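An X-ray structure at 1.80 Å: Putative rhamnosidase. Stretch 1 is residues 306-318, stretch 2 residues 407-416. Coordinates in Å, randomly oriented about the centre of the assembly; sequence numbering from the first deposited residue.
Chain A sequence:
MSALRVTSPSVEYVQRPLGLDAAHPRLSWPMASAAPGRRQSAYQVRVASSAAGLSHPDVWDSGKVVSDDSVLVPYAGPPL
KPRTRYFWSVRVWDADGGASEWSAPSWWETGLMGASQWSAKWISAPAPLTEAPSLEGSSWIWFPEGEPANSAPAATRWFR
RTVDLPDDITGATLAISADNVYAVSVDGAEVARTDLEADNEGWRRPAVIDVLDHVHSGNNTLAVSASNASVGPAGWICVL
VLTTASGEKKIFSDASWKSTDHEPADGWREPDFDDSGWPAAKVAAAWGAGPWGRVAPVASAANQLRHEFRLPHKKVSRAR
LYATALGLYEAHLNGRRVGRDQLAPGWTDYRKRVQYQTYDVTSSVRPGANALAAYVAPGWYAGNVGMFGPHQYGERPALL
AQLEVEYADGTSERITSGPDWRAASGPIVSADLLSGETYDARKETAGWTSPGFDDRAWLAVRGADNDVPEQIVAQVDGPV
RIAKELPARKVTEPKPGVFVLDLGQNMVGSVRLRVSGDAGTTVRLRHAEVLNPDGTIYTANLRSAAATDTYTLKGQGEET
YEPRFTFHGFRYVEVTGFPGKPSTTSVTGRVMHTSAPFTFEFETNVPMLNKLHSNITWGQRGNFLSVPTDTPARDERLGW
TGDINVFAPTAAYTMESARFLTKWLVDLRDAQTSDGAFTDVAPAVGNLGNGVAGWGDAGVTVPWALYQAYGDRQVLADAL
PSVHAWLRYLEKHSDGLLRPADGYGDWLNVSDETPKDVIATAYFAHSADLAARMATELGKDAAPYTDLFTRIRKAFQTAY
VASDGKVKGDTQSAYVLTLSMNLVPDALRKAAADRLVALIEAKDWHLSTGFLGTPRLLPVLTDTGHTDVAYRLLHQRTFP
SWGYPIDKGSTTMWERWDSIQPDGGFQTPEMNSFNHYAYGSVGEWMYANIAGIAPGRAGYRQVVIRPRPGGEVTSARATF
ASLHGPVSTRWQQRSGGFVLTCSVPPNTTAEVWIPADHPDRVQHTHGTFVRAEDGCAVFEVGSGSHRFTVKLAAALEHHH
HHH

Stretch 1, residues 306-318: RHEFRLPHKKVSR
Stretch 2 407-416: YADGTSERIT

What anchors the charged end of the contact? Lys-314, chi1 m and the rest of its chain extended in t, reaches the turn of stretch 2, where its NZ forms a salt bridge with Asp-409 OD2 at 2.9 Å and donates to Thr-411 OG1 at 3.0 Å. Asp-409 (chi1 p) is held ready: its OD1 accepts from Thr-411 OG1 at 2.7 Å and from Thr-411 N at 3.0 Å. The turn, type I from Tyr-407 to Gly-410, closes with Gly-410 N to Tyr-407 O at 2.8 Å; phi of 87° suits glycine.

How do the backbones join? Ala-408 N donates to Lys-315 O at 3.0 Å, nearly straight at 168°. Beside it, Val-316 and Tyr-407 form an antiparallel, non-hydrogen-bonded pair, their CA atoms 4.4 Å apart and their side chains diverging. One water accepts from Asp-409 N at 2.9 Å and donates weakly to Lys-315 O at 3.3 Å.

Why is Tyr-407 the most deeply covered residue? With chi1 m and chi2 -77°, its ring runs back along stretch 1. Pro-312 CG lies over one face, 4.0 Å from the ring centroid, a CH-pi contact, with the C-gamma endo pucker of Pro-312 and CG 30° off the normal of the Tyr-407 ring; Val-316 CG2 packs 3.5 Å from Tyr-407 CE1. The hydroxyl makes use of its polarity: Tyr-407 OH donates to a water at 2.6 Å, which donates to Pro-312 O at 2.7 Å.

What packs between the longer strands? Strands 306-311 and 412-416 run nearly antiparallel at 163°, with axes 9.2 Å apart, so side chains fill the gap. Ile-415 (m, m) puts CG1 over the Phe-309 ring face, 3.9 Å from its centroid, while Ile-415 CG2 meets the His-307 ring edge, 3.6 Å from His-307 CD2. Phe-309 is p, His-307 t. Leu-311 CD2 approaches Glu-413 CB at 4.2 Å.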

# COMPACT_ATOMS: atom_id res chain seq x y z
N ARG A 306 6.22 -0.39 -28.36
CA ARG A 306 5.48 -1.39 -29.12
C ARG A 306 6.39 -2.17 -30.04
O ARG A 306 7.47 -1.70 -30.40
CB ARG A 306 4.37 -0.77 -29.99
CG ARG A 306 4.89 0.04 -31.16
CD ARG A 306 3.75 0.74 -31.92
NE ARG A 306 2.63 -0.14 -32.26
CZ ARG A 306 2.52 -0.85 -33.38
NH1 ARG A 306 3.50 -0.85 -34.27
NH2 ARG A 306 1.43 -1.59 -33.58
N HIS A 307 5.88 -3.32 -30.44
CA HIS A 307 6.55 -4.23 -31.35
C HIS A 307 5.52 -5.03 -32.14
O HIS A 307 4.67 -5.71 -31.55
CB HIS A 307 7.41 -5.17 -30.53
CG HIS A 307 8.11 -6.21 -31.34
ND1 HIS A 307 8.96 -5.90 -32.38
CD2 HIS A 307 8.12 -7.56 -31.24
CE1 HIS A 307 9.46 -7.01 -32.89
NE2 HIS A 307 8.96 -8.04 -32.23
N GLU A 308 5.62 -4.98 -33.48
CA GLU A 308 4.85 -5.91 -34.33
C GLU A 308 5.67 -7.13 -34.73
O GLU A 308 6.90 -7.04 -34.86
CB GLU A 308 4.27 -5.22 -35.57
CG GLU A 308 3.14 -4.25 -35.20
CD GLU A 308 2.42 -3.66 -36.41
OE1 GLU A 308 2.17 -4.40 -37.39
OE2 GLU A 308 2.09 -2.44 -36.36
N PHE A 309 4.98 -8.25 -34.89
CA PHE A 309 5.60 -9.52 -35.24
C PHE A 309 4.58 -10.42 -35.91
O PHE A 309 3.36 -10.24 -35.77
CB PHE A 309 6.20 -10.20 -33.99
CG PHE A 309 5.21 -10.38 -32.87
CD1 PHE A 309 4.88 -9.31 -32.04
CD2 PHE A 309 4.58 -11.60 -32.67
CE1 PHE A 309 3.94 -9.48 -31.03
CE2 PHE A 309 3.65 -11.78 -31.66
CZ PHE A 309 3.32 -10.71 -30.84
N ARG A 310 5.09 -11.42 -36.63
CA ARG A 310 4.27 -12.37 -37.36
C ARG A 310 4.35 -13.72 -36.65
O ARG A 310 5.42 -14.13 -36.20
CB ARG A 310 4.82 -12.45 -38.80
CG ARG A 310 3.96 -13.17 -39.82
CD ARG A 310 4.83 -13.69 -40.97
NE ARG A 310 4.06 -14.11 -42.15
CZ ARG A 310 4.56 -14.81 -43.18
NH1 ARG A 310 5.83 -15.20 -43.19
NH2 ARG A 310 3.77 -15.12 -44.20
N LEU A 311 3.20 -14.37 -36.49
CA LEU A 311 3.14 -15.72 -35.95
C LEU A 311 2.67 -16.68 -37.05
O LEU A 311 2.03 -16.24 -38.02
CB LEU A 311 2.19 -15.78 -34.75
CG LEU A 311 2.58 -14.99 -33.50
CD1 LEU A 311 1.52 -15.17 -32.41
CD2 LEU A 311 3.96 -15.39 -33.02
N PRO A 312 2.99 -17.99 -36.92
CA PRO A 312 2.54 -18.91 -37.98
C PRO A 312 1.04 -19.16 -37.97
O PRO A 312 0.39 -18.97 -36.94
CB PRO A 312 3.30 -20.20 -37.66
CG PRO A 312 3.54 -20.14 -36.19
CD PRO A 312 3.79 -18.68 -35.90
N HIS A 313 0.49 -19.60 -39.11
CA HIS A 313 -0.90 -20.06 -39.18
C HIS A 313 -1.00 -21.51 -38.74
O HIS A 313 -1.13 -22.42 -39.57
CB HIS A 313 -1.49 -19.89 -40.59
CG HIS A 313 -1.51 -18.47 -41.06
ND1 HIS A 313 -2.67 -17.72 -41.11
CD2 HIS A 313 -0.52 -17.65 -41.49
CE1 HIS A 313 -2.39 -16.51 -41.55
NE2 HIS A 313 -1.09 -16.44 -41.79
N LYS A 314 -0.90 -21.73 -37.43
CA LYS A 314 -1.04 -23.04 -36.83
C LYS A 314 -1.92 -22.87 -35.64
O LYS A 314 -2.00 -21.79 -35.07
CB LYS A 314 0.29 -23.56 -36.27
CG LYS A 314 1.35 -23.89 -37.28
CD LYS A 314 2.55 -24.39 -36.51
CE LYS A 314 3.78 -24.39 -37.38
NZ LYS A 314 4.96 -24.86 -36.60
N LYS A 315 -2.52 -23.97 -35.20
CA LYS A 315 -3.37 -24.00 -34.03
C LYS A 315 -2.53 -23.75 -32.75
O LYS A 315 -1.57 -24.45 -32.49
CB LYS A 315 -4.10 -25.34 -33.97
CG LYS A 315 -4.87 -25.62 -32.69
CD LYS A 315 -6.05 -24.67 -32.51
CE LYS A 315 -6.94 -25.15 -31.37
NZ LYS A 315 -7.61 -26.44 -31.70
N VAL A 316 -2.92 -22.73 -31.99
CA VAL A 316 -2.28 -22.36 -30.72
C VAL A 316 -2.81 -23.26 -29.62
O VAL A 316 -4.02 -23.44 -29.48
CB VAL A 316 -2.57 -20.88 -30.35
CG1 VAL A 316 -2.04 -20.53 -28.96
CG2 VAL A 316 -2.00 -19.96 -31.41
N SER A 317 -1.90 -23.87 -28.86
CA SER A 317 -2.30 -24.63 -27.71
C SER A 317 -2.28 -23.77 -26.45
O SER A 317 -3.06 -24.01 -25.53
CB SER A 317 -1.43 -25.89 -27.53
OG SER A 317 -0.05 -25.54 -27.42
N ARG A 318 -1.41 -22.75 -26.40
CA ARG A 318 -1.28 -21.92 -25.17
C ARG A 318 -0.43 -20.69 -25.45
O ARG A 318 0.49 -20.74 -26.26
CB ARG A 318 -0.58 -22.78 -24.11
CG ARG A 318 -0.59 -22.25 -22.71
CD ARG A 318 0.19 -23.19 -21.82
NE ARG A 318 1.63 -22.95 -21.91
CZ ARG A 318 2.51 -23.41 -21.01
NH1 ARG A 318 2.09 -24.13 -19.97
NH2 ARG A 318 3.81 -23.14 -21.15
N TYR A 407 2.40 -24.22 -29.83
CA TYR A 407 1.50 -24.68 -30.89
C TYR A 407 1.19 -26.18 -30.72
O TYR A 407 1.98 -26.90 -30.09
CB TYR A 407 2.13 -24.34 -32.25
CG TYR A 407 2.13 -22.85 -32.52
CD1 TYR A 407 0.95 -22.20 -32.92
CD2 TYR A 407 3.28 -22.09 -32.34
CE1 TYR A 407 0.92 -20.84 -33.15
CE2 TYR A 407 3.26 -20.71 -32.57
CZ TYR A 407 2.06 -20.10 -32.98
OH TYR A 407 2.01 -18.74 -33.22
N ALA A 408 0.03 -26.61 -31.23
CA ALA A 408 -0.44 -27.96 -31.04
C ALA A 408 0.51 -28.99 -31.65
O ALA A 408 0.57 -30.10 -31.17
CB ALA A 408 -1.88 -28.16 -31.58
N ASP A 409 1.29 -28.60 -32.67
CA ASP A 409 2.31 -29.51 -33.23
C ASP A 409 3.59 -29.63 -32.37
O ASP A 409 4.56 -30.27 -32.79
CB ASP A 409 2.68 -29.14 -34.68
CG ASP A 409 3.41 -27.82 -34.79
OD1 ASP A 409 3.61 -27.13 -33.76
OD2 ASP A 409 3.81 -27.44 -35.91
N GLY A 410 3.57 -28.98 -31.21
CA GLY A 410 4.68 -29.00 -30.24
C GLY A 410 5.74 -27.94 -30.48
O GLY A 410 6.72 -27.88 -29.72
N THR A 411 5.59 -27.12 -31.52
CA THR A 411 6.54 -26.01 -31.78
C THR A 411 6.16 -24.78 -30.94
O THR A 411 5.08 -24.73 -30.33
CB THR A 411 6.58 -25.58 -33.26
OG1 THR A 411 5.29 -25.08 -33.67
CG2 THR A 411 7.03 -26.74 -34.16
N SER A 412 7.05 -23.80 -30.90
CA SER A 412 6.77 -22.57 -30.17
C SER A 412 7.50 -21.36 -30.71
O SER A 412 8.44 -21.46 -31.51
CB SER A 412 7.04 -22.77 -28.67
OG SER A 412 8.39 -23.03 -28.47
N GLU A 413 7.04 -20.18 -30.30
CA GLU A 413 7.65 -18.93 -30.70
C GLU A 413 7.83 -18.13 -29.42
O GLU A 413 6.98 -18.19 -28.53
CB GLU A 413 6.75 -18.16 -31.67
CG GLU A 413 6.45 -18.87 -32.99
CD GLU A 413 7.69 -19.09 -33.86
OE1 GLU A 413 8.72 -18.39 -33.66
OE2 GLU A 413 7.64 -19.96 -34.77
N ARG A 414 8.93 -17.41 -29.34
CA ARG A 414 9.14 -16.49 -28.22
C ARG A 414 9.38 -15.07 -28.75
O ARG A 414 10.28 -14.84 -29.57
CB ARG A 414 10.32 -16.98 -27.37
CG ARG A 414 10.46 -16.24 -26.06
CD ARG A 414 11.71 -16.68 -25.31
NE ARG A 414 11.56 -18.05 -24.83
CZ ARG A 414 12.36 -18.63 -23.95
NH1 ARG A 414 13.38 -17.96 -23.43
NH2 ARG A 414 12.15 -19.88 -23.59
N ILE A 415 8.57 -14.12 -28.29
CA ILE A 415 8.70 -12.73 -28.70
C ILE A 415 9.12 -11.99 -27.43
O ILE A 415 8.54 -12.21 -26.38
CB ILE A 415 7.35 -12.17 -29.24
CG1 ILE A 415 6.82 -13.04 -30.41
CG2 ILE A 415 7.48 -10.70 -29.61
CD1 ILE A 415 7.72 -13.08 -31.64
N THR A 416 10.17 -11.17 -27.51
CA THR A 416 10.64 -10.48 -26.32
C THR A 416 10.87 -8.99 -26.54
O THR A 416 11.08 -8.53 -27.66
CB THR A 416 11.97 -11.08 -25.78
OG1 THR A 416 12.96 -10.96 -26.80
CG2 THR A 416 11.83 -12.55 -25.39
O HOH W 1 -0.12 -17.97 -34.49
O HOH W 2 -0.04 -26.69 -34.40